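Local coordinates for protein probable ubiquitin-conjugating enzyme E2 7 (Caenorhabditis elegans, PDB 1PZV) that probably accepts ubiquitin from an E1 enzyme as a thioester on its own cysteine and passes it on to other proteins, at residues Ala55-Pro60 with Pro68-Ile73; Leu6-Gln11 with Asp32-Glu37; Asp45-Gly50 with Glu149-Val154. All blocks are in the same frame, centred on the assembly; numbering follows the deposited sequence.

Interaction 1: residues Ala55-Pro60 with Pro68-Ile73; sequences AILDFP and PKMKFI
Ile56 and Lys71 face each other as a hydrogen-bonded pair in the antiparallel hairpin of strands 52-58 and 69-72, the last two strands of the meander sheet of the UBC fold. Ile56 N donates to Lys71 O at 2.9 Å, and Lys71 N returns a bond to Ile56 O. Asp58 and Lys69 form the second such pair, again with two backbone bonds.

Side chains alternate between two faces. On the inner face, the Leu57 side chain lies across that of Met70, its CD2 3.7 Å from Met70 CB. Met70 CG is anti to the backbone N (chi1 -174°) and the chain runs on extended, which carries CE to Ala55 CB at 4.0 Å. The same Ala55 methyl sits over one face of the Phe72 ring. Ile56 is on the other face, with Asp58, Lys69 and Lys71. Beyond the strand end Ile73 crosses it obliquely, and their CD1 atoms touch at 3.6 Å. Past the other end, Pro68 CB lies over the Phe59 ring, 4.0 Å from its centroid.

Farther out, Ile118 and Val115 of helix 115-127 touch Pro68 and Phe59. The Met70 side chain is about 9 Å from that of Cys88, the predicted thioester cysteine. On the inner face, Val122 and Val87 both touch the Met70 side chain, and the backbones of Met70 and Val87 are hydrogen-bonded.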
loop_
_atom_site.group_PDB
_atom_site.type_symbol
_atom_site.label_atom_id
_atom_site.label_comp_id
_atom_site.label_asym_id
_atom_site.label_seq_id
_atom_site.Cartn_x
_atom_site.Cartn_y
_atom_site.Cartn_z
ATOM N N ALA A 55 3.739 -3.866 5.382
ATOM C CA ALA A 55 2.284 -3.792 5.245
ATOM C C ALA A 55 1.643 -5.173 5.149
ATOM O O ALA A 55 2.293 -6.165 4.802
ATOM C CB ALA A 55 1.905 -2.944 4.021
ATOM N N ILE A 56 0.356 -5.233 5.451
ATOM C CA ILE A 56 -0.345 -6.495 5.398
ATOM C C ILE A 56 -1.580 -6.447 4.531
ATOM O O ILE A 56 -2.407 -5.537 4.651
ATOM C CB ILE A 56 -0.722 -6.959 6.795
ATOM C CG1 ILE A 56 0.556 -7.351 7.540
ATOM C CG2 ILE A 56 -1.720 -8.109 6.714
ATOM C CD1 ILE A 56 0.333 -7.929 8.907
ATOM N N LEU A 57 -1.673 -7.435 3.641
ATOM C CA LEU A 57 -2.799 -7.566 2.723
ATOM C C LEU A 57 -3.724 -8.675 3.192
ATOM O O LEU A 57 -3.293 -9.806 3.414
ATOM C CB LEU A 57 -2.310 -7.892 1.309
ATOM C CG LEU A 57 -1.697 -6.779 0.464
ATOM C CD1 LEU A 57 -1.077 -7.380 -0.772
ATOM C CD2 LEU A 57 -2.761 -5.768 0.082
ATOM N N ASP A 58 -4.996 -8.340 3.355
ATOM C CA ASP A 58 -5.995 -9.314 3.772
ATOM C C ASP A 58 -6.856 -9.632 2.562
ATOM O O ASP A 58 -7.515 -8.740 2.021
ATOM C CB ASP A 58 -6.862 -8.730 4.884
ATOM C CG ASP A 58 -6.135 -8.662 6.210
ATOM O OD1 ASP A 58 -6.053 -9.701 6.897
ATOM O OD2 ASP A 58 -5.634 -7.576 6.560
ATOM N N PHE A 59 -6.842 -10.890 2.127
ATOM C CA PHE A 59 -7.645 -11.281 0.972
ATOM C C PHE A 59 -8.896 -12.054 1.369
ATOM O O PHE A 59 -8.822 -13.047 2.102
ATOM C CB PHE A 59 -6.845 -12.166 0.006
ATOM C CG PHE A 59 -5.646 -11.501 -0.594
ATOM C CD1 PHE A 59 -4.443 -11.438 0.108
ATOM C CD2 PHE A 59 -5.719 -10.931 -1.862
ATOM C CE1 PHE A 59 -3.326 -10.825 -0.453
ATOM C CE2 PHE A 59 -4.607 -10.316 -2.430
ATOM C CZ PHE A 59 -3.409 -10.259 -1.723
ATOM N N PRO A 60 -10.066 -11.617 0.876
ATOM C CA PRO A 60 -11.320 -12.303 1.193
ATOM C C PRO A 60 -11.277 -13.725 0.626
ATOM O O PRO A 60 -10.367 -14.077 -0.127
ATOM C CB PRO A 60 -12.366 -11.443 0.500
ATOM C CG PRO A 60 -11.632 -10.927 -0.685
ATOM C CD PRO A 60 -10.305 -10.523 -0.081
ATOM N N PRO A 68 -8.867 -6.795 -1.620
ATOM C CA PRO A 68 -8.280 -7.171 -0.340
ATOM C C PRO A 68 -8.147 -5.870 0.441
ATOM O O PRO A 68 -8.234 -4.789 -0.138
ATOM C CB PRO A 68 -6.932 -7.744 -0.747
ATOM C CG PRO A 68 -6.572 -6.896 -1.936
ATOM C CD PRO A 68 -7.869 -6.869 -2.701
ATOM N N LYS A 69 -7.955 -5.963 1.748
ATOM C CA LYS A 69 -7.786 -4.762 2.555
ATOM C C LYS A 69 -6.293 -4.582 2.775
ATOM O O LYS A 69 -5.590 -5.552 3.068
ATOM C CB LYS A 69 -8.509 -4.901 3.904
ATOM C CG LYS A 69 -10.035 -4.887 3.797
ATOM C CD LYS A 69 -10.699 -4.796 5.167
ATOM C CE LYS A 69 -12.200 -4.536 5.044
ATOM N NZ LYS A 69 -12.855 -4.327 6.372
ATOM N N MET A 70 -5.796 -3.361 2.611
ATOM C CA MET A 70 -4.376 -3.120 2.815
ATOM C C MET A 70 -4.124 -2.207 3.993
ATOM O O MET A 70 -4.507 -1.040 3.974
ATOM C CB MET A 70 -3.738 -2.522 1.566
ATOM C CG MET A 70 -2.228 -2.387 1.682
ATOM S SD MET A 70 -1.492 -2.006 0.097
ATOM C CE MET A 70 0.243 -2.144 0.461
ATOM N N LYS A 71 -3.475 -2.749 5.017
ATOM C CA LYS A 71 -3.164 -1.987 6.215
ATOM C C LYS A 71 -1.661 -1.853 6.416
ATOM O O LYS A 71 -0.953 -2.848 6.541
ATOM C CB LYS A 71 -3.770 -2.661 7.454
ATOM C CG LYS A 71 -3.364 -1.984 8.749
ATOM C CD LYS A 71 -4.168 -2.491 9.944
ATOM C CE LYS A 71 -3.748 -1.769 11.226
ATOM N NZ LYS A 71 -4.684 -2.027 12.358
ATOM N N PHE A 72 -1.182 -0.621 6.449
ATOM C CA PHE A 72 0.228 -0.368 6.662
ATOM C C PHE A 72 0.679 -0.515 8.114
ATOM O O PHE A 72 0.090 0.074 9.008
ATOM C CB PHE A 72 0.584 1.063 6.209
ATOM C CG PHE A 72 1.341 1.122 4.948
ATOM C CD1 PHE A 72 0.724 1.470 3.753
ATOM C CD2 PHE A 72 2.676 0.801 4.954
ATOM C CE1 PHE A 72 1.455 1.487 2.567
ATOM C CE2 PHE A 72 3.410 0.813 3.795
ATOM C CZ PHE A 72 2.804 1.155 2.594
ATOM N N ILE A 73 1.681 -1.290 8.325
ATOM C CA ILE A 73 2.243 -1.419 9.637
ATOM C C ILE A 73 3.454 -0.556 9.468
ATOM O O ILE A 73 3.894 -0.417 8.341
ATOM C CB ILE A 73 2.596 -2.881 10.001
ATOM C CG1 ILE A 73 1.292 -3.661 10.258
ATOM C CG2 ILE A 73 3.514 -2.943 11.214
ATOM C CD1 ILE A 73 1.502 -5.075 10.739
#

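Interaction 2: residues Leu6-Gln11 with Asp32-Glu37; sequences LLLKKQ and DIYKWE
Leu8 of the N-terminal helix 5-17 packs against Ile33, Tyr34 and Trp36. The N-terminal helix of the UBC fold packs here on the turn leading into strand 35-41 and on the start of that strand. Leu8 makes the main contact, and its CB and both methyls all take part. CB meets Ile33 CG1 at 3.7 Å. CD1 lies 3.4 Å from Ile33 O. With Leu8 CG anti to the carbonyl carbon (chi1 -79°), CD1 goes on to the Tyr34 ring at CD1, and CD2 reaches Trp36 CZ2 at 3.9 Å. Leu8 O comes to the edge of the same indole, 3.7 Å from CZ2.

The Lys9 side chain starts out away from the turn, yet its CG comes within 4.2 Å of Ile33 CG1. One helical turn on from Leu8, the Gln11 backbone carbon lies at the edge of the Trp36 ring, near CH2.

The type I turn from Asp32 to Lys35 points Ile33 toward the helix. Tyr34 starts away from it, and only its ring comes back to Leu8. Tyr34 OH bonds to Ser4 OG, and Arg61 makes a cation-pi contact with the ring. An alanine at Trp36 would probably open a gap beside Leu8 and leave Ile33 O without its indole partner. As it stands, Trp36 NE1 donates to Ile33 O at 2.9 Å, with the acceptor in the ring plane and the N-H above the carbonyl plane.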
loop_
_atom_site.group_PDB
_atom_site.type_symbol
_atom_site.label_atom_id
_atom_site.label_comp_id
_atom_site.label_asym_id
_atom_site.label_seq_id
_atom_site.Cartn_x
_atom_site.Cartn_y
_atom_site.Cartn_z
ATOM N N LEU A 6 -6.018 -20.989 -5.352
ATOM C CA LEU A 6 -5.160 -21.359 -6.461
ATOM C C LEU A 6 -4.598 -20.094 -7.115
ATOM O O LEU A 6 -3.405 -20.022 -7.422
ATOM C CB LEU A 6 -5.970 -22.195 -7.466
ATOM C CG LEU A 6 -5.426 -22.743 -8.800
ATOM C CD1 LEU A 6 -6.056 -21.957 -9.948
ATOM C CD2 LEU A 6 -3.899 -22.685 -8.859
ATOM N N LEU A 7 -5.454 -19.095 -7.302
ATOM C CA LEU A 7 -5.050 -17.842 -7.927
ATOM C C LEU A 7 -4.028 -17.094 -7.069
ATOM O O LEU A 7 -3.036 -16.568 -7.589
ATOM C CB LEU A 7 -6.285 -16.966 -8.181
ATOM C CG LEU A 7 -6.168 -15.615 -8.909
ATOM C CD1 LEU A 7 -5.660 -15.780 -10.349
ATOM C CD2 LEU A 7 -7.543 -14.957 -8.897
ATOM N N LEU A 8 -4.266 -17.048 -5.759
ATOM C CA LEU A 8 -3.350 -16.372 -4.844
ATOM C C LEU A 8 -2.001 -17.062 -4.798
ATOM O O LEU A 8 -0.968 -16.397 -4.743
ATOM C CB LEU A 8 -3.932 -16.299 -3.429
ATOM C CG LEU A 8 -4.983 -15.205 -3.211
ATOM C CD1 LEU A 8 -5.439 -15.183 -1.747
ATOM C CD2 LEU A 8 -4.389 -13.856 -3.597
ATOM N N LYS A 9 -1.996 -18.390 -4.818
ATOM C CA LYS A 9 -0.726 -19.110 -4.783
ATOM C C LYS A 9 0.067 -18.765 -6.040
ATOM O O LYS A 9 1.286 -18.577 -6.000
ATOM C CB LYS A 9 -0.956 -20.628 -4.694
ATOM C CG LYS A 9 -1.495 -21.099 -3.336
ATOM C CD LYS A 9 -1.835 -22.593 -3.334
ATOM C CE LYS A 9 -2.583 -23.026 -2.058
ATOM N NZ LYS A 9 -3.051 -24.460 -2.108
ATOM N N LYS A 10 -0.644 -18.671 -7.155
ATOM C CA LYS A 10 -0.024 -18.345 -8.430
ATOM C C LYS A 10 0.489 -16.910 -8.404
ATOM O O LYS A 10 1.640 -16.663 -8.750
ATOM C CB LYS A 10 -1.037 -18.536 -9.576
ATOM C CG LYS A 10 -0.588 -18.027 -10.940
ATOM C CD LYS A 10 0.629 -18.766 -11.439
ATOM C CE LYS A 10 1.304 -17.993 -12.568
ATOM N NZ LYS A 10 2.593 -18.619 -13.006
ATOM N N GLN A 11 -0.362 -15.971 -7.988
ATOM C CA GLN A 11 0.026 -14.565 -7.937
ATOM C C GLN A 11 1.188 -14.299 -6.972
ATOM O O GLN A 11 2.137 -13.569 -7.316
ATOM C CB GLN A 11 -1.182 -13.687 -7.579
ATOM C CG GLN A 11 -2.265 -13.698 -8.657
ATOM C CD GLN A 11 -3.359 -12.673 -8.425
ATOM O OE1 GLN A 11 -4.282 -12.544 -9.221
ATOM N NE2 GLN A 11 -3.256 -11.940 -7.335
ATOM N N ASP A 32 -1.468 -20.162 5.404
ATOM C CA ASP A 32 -2.626 -19.291 5.205
ATOM C C ASP A 32 -2.367 -18.236 4.128
ATOM O O ASP A 32 -1.953 -17.107 4.417
ATOM C CB ASP A 32 -3.006 -18.608 6.516
ATOM C CG ASP A 32 -4.128 -17.622 6.338
ATOM O OD1 ASP A 32 -4.997 -17.898 5.492
ATOM O OD2 ASP A 32 -4.152 -16.586 7.039
ATOM N N ILE A 33 -2.633 -18.620 2.884
ATOM C CA ILE A 33 -2.416 -17.758 1.730
ATOM C C ILE A 33 -3.276 -16.491 1.685
ATOM O O ILE A 33 -3.198 -15.731 0.724
ATOM C CB ILE A 33 -2.647 -18.554 0.430
ATOM C CG1 ILE A 33 -1.962 -17.852 -0.743
ATOM C CG2 ILE A 33 -4.139 -18.706 0.178
ATOM C CD1 ILE A 33 -0.466 -17.812 -0.627
ATOM N N TYR A 34 -4.075 -16.248 2.721
ATOM C CA TYR A 34 -4.940 -15.069 2.741
ATOM C C TYR A 34 -4.417 -13.853 3.516
ATOM O O TYR A 34 -5.095 -12.821 3.572
ATOM C CB TYR A 34 -6.330 -15.461 3.251
ATOM C CG TYR A 34 -7.094 -16.350 2.284
ATOM C CD1 TYR A 34 -7.859 -15.799 1.244
ATOM C CD2 TYR A 34 -7.007 -17.743 2.366
ATOM C CE1 TYR A 34 -8.520 -16.617 0.305
ATOM C CE2 TYR A 34 -7.658 -18.568 1.433
ATOM C CZ TYR A 34 -8.409 -18.001 0.407
ATOM O OH TYR A 34 -9.026 -18.816 -0.524
ATOM N N LYS A 35 -3.229 -13.972 4.113
ATOM C CA LYS A 35 -2.607 -12.864 4.858
ATOM C C LYS A 35 -1.177 -12.661 4.377
ATOM O O LYS A 35 -0.295 -13.471 4.678
ATOM C CB LYS A 35 -2.565 -13.151 6.355
ATOM C CG LYS A 35 -3.912 -13.162 7.046
ATOM C CD LYS A 35 -3.754 -13.345 8.565
ATOM C CE LYS A 35 -3.108 -12.123 9.219
ATOM N NZ LYS A 35 -3.937 -10.900 9.034
ATOM N N TRP A 36 -0.943 -11.578 3.643
ATOM C CA TRP A 36 0.388 -11.289 3.113
ATOM C C TRP A 36 1.116 -10.187 3.860
ATOM O O TRP A 36 0.509 -9.198 4.280
ATOM C CB TRP A 36 0.297 -10.857 1.651
ATOM C CG TRP A 36 -0.207 -11.897 0.714
ATOM C CD1 TRP A 36 -1.029 -12.942 1.012
ATOM C CD2 TRP A 36 0.032 -11.962 -0.697
ATOM N NE1 TRP A 36 -1.310 -13.661 -0.123
ATOM C CE2 TRP A 36 -0.662 -13.087 -1.185
ATOM C CE3 TRP A 36 0.793 -11.195 -1.589
ATOM C CZ2 TRP A 36 -0.651 -13.445 -2.536
ATOM C CZ3 TRP A 36 0.810 -11.553 -2.928
ATOM C CH2 TRP A 36 0.104 -12.674 -3.387
ATOM N N GLU A 37 2.424 -10.362 4.017
ATOM C CA GLU A 37 3.255 -9.343 4.645
ATOM C C GLU A 37 4.078 -8.772 3.497
ATOM O O GLU A 37 4.875 -9.489 2.896
ATOM C CB GLU A 37 4.183 -9.948 5.709
ATOM C CG GLU A 37 4.945 -11.202 5.270
ATOM C CD GLU A 37 6.000 -11.667 6.291
ATOM O OE1 GLU A 37 5.764 -11.523 7.523
ATOM O OE2 GLU A 37 7.058 -12.192 5.852
#

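Interaction 3: residues Asp45-Gly50 with Glu149-Val154; sequences DTLYEG and EFKKKV
Leu47 and Tyr48, in the loop between strands 35-41 and 52-58, pack on one side of the C-terminal helix 147-161 of the UBC fold. No hydrogen bond crosses between the two segments.

The apolar contacts centre on Leu47. Its CB rests against Val154 CG1 at 3.6 Å. Farther out, its two methyls part. CD1 comes to the edge of the Phe150 ring, 3.6 Å from CE2 and near the ring plane. CD2 meets the aliphatic part of Lys151, at CG and CD. The Leu47 and Lys151 side chains cross at about a right angle. Beyond CD the lysine chain bends, and its amine leads away from the loop.

Aromatic contacts involve both methyls of Val154. CG1 is anti to the backbone N (chi1 -180°) and lies over one face of the Tyr48 ring, a CH-pi contact 3.8 Å from the centroid and 17° off the normal. Within the helix, one turn apart, Val154 CG2 lies over a face of the Phe150 ring. The valine thus sits against both rings. Tyr48 OH also approaches Phe150 CZ at 3.9 Å.

Polar bonds stay within each segment or go elsewhere. In the loop, Asp45 N donates to Glu49 OE1 at 3.1 Å, from above the carboxylate plane. On the helix, Lys153 NZ forms a salt bridge with Glu149 OE2. Tyr48 OH is bonded to Trp77 O and His78 ND1. These bonds probably limit movement of the ring on which Val154 packs. Trp77 also meets the Phe150 ring.

Across this contact the attraction is therefore hydrophobic and van der Waals. The fit probably rests on the shapes of Leu47, Val154 and the two rings. The Lys151 amine leads away, while Tyr48 OH stays beside Phe150 but has its hydrogen-bond partners outside the contact.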
loop_
_atom_site.group_PDB
_atom_site.type_symbol
_atom_site.label_atom_id
_atom_site.label_comp_id
_atom_site.label_asym_id
_atom_site.label_seq_id
_atom_site.Cartn_x
_atom_site.Cartn_y
_atom_site.Cartn_z
ATOM N N ASP A 45 12.497 9.575 -5.882
ATOM C CA ASP A 45 11.974 10.853 -6.353
ATOM C C ASP A 45 10.609 11.140 -5.754
ATOM O O ASP A 45 9.753 11.768 -6.385
ATOM C CB ASP A 45 11.906 10.888 -7.885
ATOM C CG ASP A 45 13.286 11.007 -8.534
ATOM O OD1 ASP A 45 13.341 11.129 -9.777
ATOM O OD2 ASP A 45 14.314 10.981 -7.815
ATOM N N THR A 46 10.421 10.655 -4.531
ATOM C CA THR A 46 9.193 10.863 -3.774
ATOM C C THR A 46 9.697 11.070 -2.351
ATOM O O THR A 46 10.821 10.677 -2.036
ATOM C CB THR A 46 8.234 9.624 -3.807
ATOM O OG1 THR A 46 8.702 8.627 -2.895
ATOM C CG2 THR A 46 8.167 9.018 -5.201
ATOM N N LEU A 47 8.888 11.688 -1.499
ATOM C CA LEU A 47 9.297 11.929 -0.121
ATOM C C LEU A 47 9.580 10.620 0.594
ATOM O O LEU A 47 10.296 10.569 1.606
ATOM C CB LEU A 47 8.220 12.707 0.623
ATOM C CG LEU A 47 8.003 14.105 0.055
ATOM C CD1 LEU A 47 6.912 14.798 0.854
ATOM C CD2 LEU A 47 9.313 14.890 0.103
ATOM N N TYR A 48 9.006 9.554 0.063
ATOM C CA TYR A 48 9.219 8.244 0.629
ATOM C C TYR A 48 10.274 7.660 -0.300
ATOM O O TYR A 48 9.951 7.198 -1.395
ATOM C CB TYR A 48 7.909 7.457 0.577
ATOM C CG TYR A 48 6.710 8.286 0.996
ATOM C CD1 TYR A 48 6.172 9.260 0.148
ATOM C CD2 TYR A 48 6.119 8.111 2.248
ATOM C CE1 TYR A 48 5.080 10.031 0.539
ATOM C CE2 TYR A 48 5.026 8.879 2.650
ATOM C CZ TYR A 48 4.512 9.836 1.792
ATOM O OH TYR A 48 3.439 10.607 2.200
ATOM N N GLU A 49 11.538 7.722 0.107
ATOM C CA GLU A 49 12.615 7.210 -0.727
ATOM C C GLU A 49 13.361 6.046 -0.109
ATOM O O GLU A 49 13.488 4.977 -0.732
ATOM C CB GLU A 49 13.613 8.307 -1.051
ATOM C CG GLU A 49 13.427 8.937 -2.411
ATOM C CD GLU A 49 14.753 9.122 -3.137
ATOM O OE1 GLU A 49 14.884 10.099 -3.905
ATOM O OE2 GLU A 49 15.663 8.283 -2.946
ATOM N N GLY A 50 13.865 6.244 1.104
ATOM C CA GLY A 50 14.595 5.174 1.761
ATOM C C GLY A 50 13.716 4.439 2.747
ATOM O O GLY A 50 14.200 3.776 3.657
ATOM N N GLU A 149 6.654 21.495 7.297
ATOM C CA GLU A 149 6.655 20.478 8.333
ATOM C C GLU A 149 6.301 19.089 7.819
ATOM O O GLU A 149 6.700 18.084 8.417
ATOM C CB GLU A 149 5.688 20.865 9.445
ATOM C CG GLU A 149 5.996 20.186 10.757
ATOM C CD GLU A 149 4.756 19.978 11.595
ATOM O OE1 GLU A 149 4.003 20.959 11.779
ATOM O OE2 GLU A 149 4.539 18.836 12.069
ATOM N N PHE A 150 5.552 19.038 6.718
ATOM C CA PHE A 150 5.136 17.768 6.128
ATOM C C PHE A 150 6.325 16.910 5.690
ATOM O O PHE A 150 6.440 15.749 6.090
ATOM C CB PHE A 150 4.216 18.006 4.927
ATOM C CG PHE A 150 3.675 16.737 4.320
ATOM C CD1 PHE A 150 2.639 16.040 4.933
ATOM C CD2 PHE A 150 4.215 16.227 3.141
ATOM C CE1 PHE A 150 2.149 14.850 4.378
ATOM C CE2 PHE A 150 3.732 15.038 2.585
ATOM C CZ PHE A 150 2.698 14.353 3.205
ATOM N N LYS A 151 7.201 17.469 4.858
ATOM C CA LYS A 151 8.370 16.723 4.407
ATOM C C LYS A 151 9.171 16.293 5.620
ATOM O O LYS A 151 9.773 15.221 5.634
ATOM C CB LYS A 151 9.258 17.583 3.500
ATOM C CG LYS A 151 8.701 17.786 2.097
ATOM C CD LYS A 151 9.743 18.364 1.136
ATOM C CE LYS A 151 10.086 19.812 1.455
ATOM N NZ LYS A 151 10.998 20.407 0.429
ATOM N N LYS A 152 9.159 17.145 6.639
ATOM C CA LYS A 152 9.891 16.896 7.870
ATOM C C LYS A 152 9.324 15.694 8.626
ATOM O O LYS A 152 10.055 14.989 9.316
ATOM C CB LYS A 152 9.851 18.151 8.750
ATOM C CG LYS A 152 10.797 18.132 9.939
ATOM C CD LYS A 152 10.517 19.304 10.875
ATOM C CE LYS A 152 11.135 19.085 12.253
ATOM N NZ LYS A 152 10.719 20.135 13.224
ATOM N N LYS A 153 8.022 15.463 8.491
ATOM C CA LYS A 153 7.380 14.337 9.162
ATOM C C LYS A 153 7.504 13.046 8.355
ATOM O O LYS A 153 7.560 11.955 8.928
ATOM C CB LYS A 153 5.911 14.657 9.439
ATOM C CG LYS A 153 5.752 15.781 10.440
ATOM C CD LYS A 153 6.339 15.372 11.790
ATOM C CE LYS A 153 6.653 16.572 12.679
ATOM N NZ LYS A 153 7.776 17.388 12.122
ATOM N N VAL A 154 7.543 13.171 7.028
ATOM C CA VAL A 154 7.701 12.002 6.174
ATOM C C VAL A 154 9.097 11.466 6.489
ATOM O O VAL A 154 9.301 10.261 6.600
ATOM C CB VAL A 154 7.621 12.359 4.654
ATOM C CG1 VAL A 154 7.791 11.104 3.808
ATOM C CG2 VAL A 154 6.298 13.006 4.335
#

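In the fold
Interactions 1 and 2 meet on one sheet, in which strands 35-41 and 52-58 are neighbours. Leu57 N probably bonds to Trp36 O, and the rings of Phe59 and Trp36 touch. Helix 115-127 reaches both. Interaction 1 is partly buried: one face is core, the other carries exposed lysines. It alone of the three is held by backbone hydrogen bonds between its segments. Interactions 2 and 3 are buried side-chain packing of a helix on non-helical chain, at opposite sides of the molecule's centre, their own centres 31 Å apart. Interaction 3 touches neither of the others, yet interaction 1 is nested in the long chain loop it closes.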